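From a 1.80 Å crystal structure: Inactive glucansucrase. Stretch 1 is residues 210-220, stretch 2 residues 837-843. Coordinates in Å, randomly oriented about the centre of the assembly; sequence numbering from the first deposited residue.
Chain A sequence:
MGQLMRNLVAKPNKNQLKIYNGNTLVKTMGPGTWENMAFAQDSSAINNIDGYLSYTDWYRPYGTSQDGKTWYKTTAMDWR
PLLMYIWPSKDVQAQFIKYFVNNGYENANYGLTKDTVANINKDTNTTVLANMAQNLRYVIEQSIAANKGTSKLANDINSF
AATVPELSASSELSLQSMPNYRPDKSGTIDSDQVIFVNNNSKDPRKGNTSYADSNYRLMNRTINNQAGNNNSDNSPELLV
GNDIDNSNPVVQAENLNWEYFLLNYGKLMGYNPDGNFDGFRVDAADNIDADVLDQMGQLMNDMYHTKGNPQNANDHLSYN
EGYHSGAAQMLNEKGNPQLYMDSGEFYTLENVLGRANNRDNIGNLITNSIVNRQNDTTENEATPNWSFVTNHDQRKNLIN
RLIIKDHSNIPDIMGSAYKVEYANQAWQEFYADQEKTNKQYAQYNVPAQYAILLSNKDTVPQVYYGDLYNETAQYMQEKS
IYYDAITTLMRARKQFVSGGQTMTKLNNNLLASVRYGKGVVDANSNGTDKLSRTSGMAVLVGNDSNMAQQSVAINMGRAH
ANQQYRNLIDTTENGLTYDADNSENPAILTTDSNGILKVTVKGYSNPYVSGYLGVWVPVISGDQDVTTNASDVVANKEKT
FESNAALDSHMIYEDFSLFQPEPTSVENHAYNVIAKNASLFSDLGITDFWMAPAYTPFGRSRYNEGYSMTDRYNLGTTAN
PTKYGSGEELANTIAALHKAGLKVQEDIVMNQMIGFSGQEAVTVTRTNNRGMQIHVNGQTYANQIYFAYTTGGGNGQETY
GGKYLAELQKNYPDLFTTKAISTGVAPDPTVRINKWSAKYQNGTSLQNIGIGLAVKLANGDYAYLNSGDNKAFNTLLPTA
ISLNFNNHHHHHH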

# COMPACT_ATOMS: atom_id res chain seq x y z
N SER A 210 -30.45 -0.29 5.20
CA SER A 210 -30.27 -1.02 6.46
C SER A 210 -29.48 -2.33 6.31
O SER A 210 -28.85 -2.77 7.27
CB SER A 210 -31.60 -1.29 7.17
OG SER A 210 -32.47 -2.08 6.38
N TYR A 211 -29.51 -2.92 5.12
CA TYR A 211 -28.64 -4.06 4.76
C TYR A 211 -27.13 -3.73 4.95
O TYR A 211 -26.32 -4.64 5.14
CB TYR A 211 -28.91 -4.55 3.31
CG TYR A 211 -28.92 -3.39 2.33
CD1 TYR A 211 -27.73 -2.86 1.85
CD2 TYR A 211 -30.12 -2.77 1.96
CE1 TYR A 211 -27.72 -1.77 1.01
CE2 TYR A 211 -30.12 -1.66 1.13
CZ TYR A 211 -28.91 -1.16 0.66
OH TYR A 211 -28.86 -0.08 -0.18
N ALA A 212 -26.75 -2.45 4.87
CA ALA A 212 -25.35 -2.01 5.09
C ALA A 212 -25.05 -1.48 6.50
O ALA A 212 -23.94 -0.99 6.76
CB ALA A 212 -24.97 -0.96 4.05
N ASP A 213 -26.03 -1.59 7.41
CA ASP A 213 -25.84 -1.17 8.79
C ASP A 213 -24.85 -2.08 9.53
O ASP A 213 -24.67 -3.25 9.17
CB ASP A 213 -27.16 -1.16 9.57
CG ASP A 213 -28.10 -0.04 9.14
OD1 ASP A 213 -27.73 0.79 8.29
OD2 ASP A 213 -29.23 0.00 9.68
N SER A 214 -24.20 -1.51 10.55
CA SER A 214 -23.27 -2.24 11.38
C SER A 214 -23.33 -1.73 12.83
O SER A 214 -23.51 -0.54 13.08
CB SER A 214 -21.85 -2.13 10.81
OG SER A 214 -20.87 -2.68 11.68
N ASN A 215 -23.17 -2.67 13.76
CA ASN A 215 -22.99 -2.37 15.18
C ASN A 215 -21.51 -2.13 15.52
O ASN A 215 -21.21 -1.88 16.67
CB ASN A 215 -23.52 -3.52 16.04
CG ASN A 215 -25.03 -3.66 15.95
OD1 ASN A 215 -25.53 -4.77 15.81
ND2 ASN A 215 -25.76 -2.55 16.02
N TYR A 216 -20.61 -2.23 14.54
CA TYR A 216 -19.18 -2.11 14.77
C TYR A 216 -18.66 -0.82 14.14
O TYR A 216 -19.05 0.26 14.59
CB TYR A 216 -18.48 -3.41 14.35
CG TYR A 216 -18.94 -4.51 15.27
CD1 TYR A 216 -18.38 -4.65 16.53
CD2 TYR A 216 -19.99 -5.36 14.92
CE1 TYR A 216 -18.82 -5.62 17.42
CE2 TYR A 216 -20.44 -6.35 15.80
CZ TYR A 216 -19.86 -6.46 17.05
OH TYR A 216 -20.28 -7.43 17.95
N ARG A 217 -17.84 -0.89 13.11
CA ARG A 217 -17.20 0.29 12.55
C ARG A 217 -16.50 1.13 13.65
O ARG A 217 -16.62 2.36 13.66
CB ARG A 217 -18.19 1.14 11.72
CG ARG A 217 -18.72 0.44 10.46
CD ARG A 217 -19.40 1.40 9.47
NE ARG A 217 -19.83 0.72 8.25
CZ ARG A 217 -21.11 0.49 7.86
NH1 ARG A 217 -22.16 0.92 8.55
NH2 ARG A 217 -21.33 -0.17 6.72
N LEU A 218 -15.80 0.47 14.56
CA LEU A 218 -15.01 1.19 15.57
C LEU A 218 -13.80 1.71 14.82
O LEU A 218 -12.96 0.92 14.40
CB LEU A 218 -14.59 0.28 16.72
CG LEU A 218 -15.73 -0.39 17.50
CD1 LEU A 218 -15.19 -1.15 18.71
CD2 LEU A 218 -16.82 0.59 17.93
N MET A 219 -13.76 3.01 14.57
CA MET A 219 -12.69 3.60 13.75
C MET A 219 -11.59 4.18 14.64
O MET A 219 -11.84 4.60 15.75
CB MET A 219 -13.24 4.68 12.83
CG MET A 219 -14.21 4.12 11.80
SD MET A 219 -14.72 5.36 10.62
CE MET A 219 -13.27 5.62 9.64
N ASN A 220 -10.37 4.16 14.12
CA ASN A 220 -9.21 4.77 14.76
C ASN A 220 -8.80 4.05 16.04
O ASN A 220 -8.14 4.64 16.90
CB ASN A 220 -9.44 6.28 15.03
CG ASN A 220 -9.97 7.02 13.81
OD1 ASN A 220 -9.32 7.13 12.78
ND2 ASN A 220 -11.19 7.52 13.93
N SER A 837 -19.05 -6.72 1.02
CA SER A 837 -20.02 -5.67 0.76
C SER A 837 -19.89 -4.60 1.86
O SER A 837 -19.06 -4.76 2.77
CB SER A 837 -21.44 -6.25 0.69
OG SER A 837 -21.90 -6.63 1.97
N ALA A 838 -20.69 -3.54 1.80
CA ALA A 838 -20.52 -2.36 2.65
C ALA A 838 -20.64 -2.64 4.15
O ALA A 838 -19.98 -1.98 4.96
CB ALA A 838 -21.50 -1.27 2.26
N LYS A 839 -21.46 -3.63 4.51
CA LYS A 839 -21.62 -3.97 5.92
C LYS A 839 -20.31 -4.37 6.61
O LYS A 839 -20.22 -4.25 7.83
CB LYS A 839 -22.69 -5.06 6.12
CG LYS A 839 -22.31 -6.45 5.69
CD LYS A 839 -23.52 -7.38 5.82
CE LYS A 839 -23.16 -8.82 5.51
NZ LYS A 839 -24.37 -9.69 5.46
N TYR A 840 -19.31 -4.81 5.84
CA TYR A 840 -17.98 -5.14 6.35
C TYR A 840 -16.92 -4.04 6.14
O TYR A 840 -15.71 -4.31 6.29
CB TYR A 840 -17.49 -6.45 5.70
CG TYR A 840 -18.30 -7.67 6.04
CD1 TYR A 840 -18.62 -7.97 7.37
CD2 TYR A 840 -18.75 -8.53 5.04
CE1 TYR A 840 -19.37 -9.09 7.68
CE2 TYR A 840 -19.50 -9.66 5.35
CZ TYR A 840 -19.81 -9.93 6.66
OH TYR A 840 -20.55 -11.04 7.00
N GLN A 841 -17.36 -2.82 5.82
CA GLN A 841 -16.47 -1.71 5.42
C GLN A 841 -16.78 -0.44 6.21
O GLN A 841 -17.95 -0.17 6.54
CB GLN A 841 -16.62 -1.45 3.91
CG GLN A 841 -16.21 -2.63 3.06
CD GLN A 841 -16.56 -2.48 1.59
OE1 GLN A 841 -16.68 -1.37 1.06
NE2 GLN A 841 -16.69 -3.61 0.91
N ASN A 842 -15.73 0.33 6.50
CA ASN A 842 -15.84 1.60 7.21
C ASN A 842 -16.20 2.75 6.29
O ASN A 842 -16.87 3.69 6.71
CB ASN A 842 -14.51 1.98 7.89
CG ASN A 842 -14.18 1.11 9.10
OD1 ASN A 842 -12.99 0.80 9.35
ND2 ASN A 842 -15.18 0.73 9.86
N GLY A 843 -15.77 2.67 5.03
CA GLY A 843 -15.96 3.76 4.09
C GLY A 843 -15.10 3.55 2.88
O GLY A 843 -14.55 2.47 2.67
O HOH W 1 -19.00 -3.99 10.30

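The contact between residues 210-220 and 837-843 joins parts of one chain that lie more than 600 residues apart, and it buries 375 Å² when both sides are summed. No backbone-to-backbone hydrogen bond crosses it. The two backbones come closest at A212 and K839, where CA of A212 lies 4.3 Å from CA of K839, a separation that leaves little room for side chains between them. Farther along, CA of R217 and CA of N842 are 5.7 Å apart. Each stretch enters the contact through a short 3-10 segment, 210-212 and 838-839, and the second then passes into a strand at 841-843.

The polar chemistry centres on the guanidinium group of R217. Its CA-to-CB bond points sideways, but chi2 and chi3 are both t (-165° and 177°), and this extended chain carries the end nearer to the second stretch. There NE donates to O of Q841 at 2.7 Å with an N-H...O angle of 177°, a short and almost perfectly linear bond. NH2 donates to O of A838 at 2.9 Å and 142°; its second approach to O of Q841, at 3.4 Å and 130°, is weak. Both carbonyl oxygens lie at the edge of the guanidinium, near its plane, where its N-H bonds point.

The same group also holds its own stretch in place. NH2 of R217 donates to O of A212 at 2.7 Å and 150°, while NH1 adds a weak bond to that oxygen at 3.2 Å and 131°. One cationic side chain thus gathers three backbone carbonyls, those of A212, A838 and Q841. The A838 oxygen is shared, since it also accepts from N of Q841 at 2.9 Å, closing a turn within the second stretch. In the first stretch, N of D213 donates to O of S210 at 3.1 Å, and the corresponding bond in the second runs from N of Y840 to O of S837, also 3.1 Å.

S214 supplies a water-mediated link. The water lies 2.7 Å from OG of S214 and donates to O of K839 at 2.8 Å, so that carbonyl is satisfied across a gap where CB of S214 stays 4.0 Å from O of K839. OG of S214 also accepts from N of Y216 at 2.9 Å and 159°, fixing the serine hydroxyl within its own loop.

Around this polar centre the packing is modest. The methyl groups of A212 and A838 meet with CB to CB at 3.9 Å, an apolar contact beside the close backbone approach. K839 packs through the base of its side chain: CB is 3.8 Å from O of Y211, while the end of the chain leads away, leaving its ammonium out of the cross-stretch bonding. M219 points its CA-to-CB bond toward the second stretch and packs against N842, which has 82 Å² covered by the first stretch.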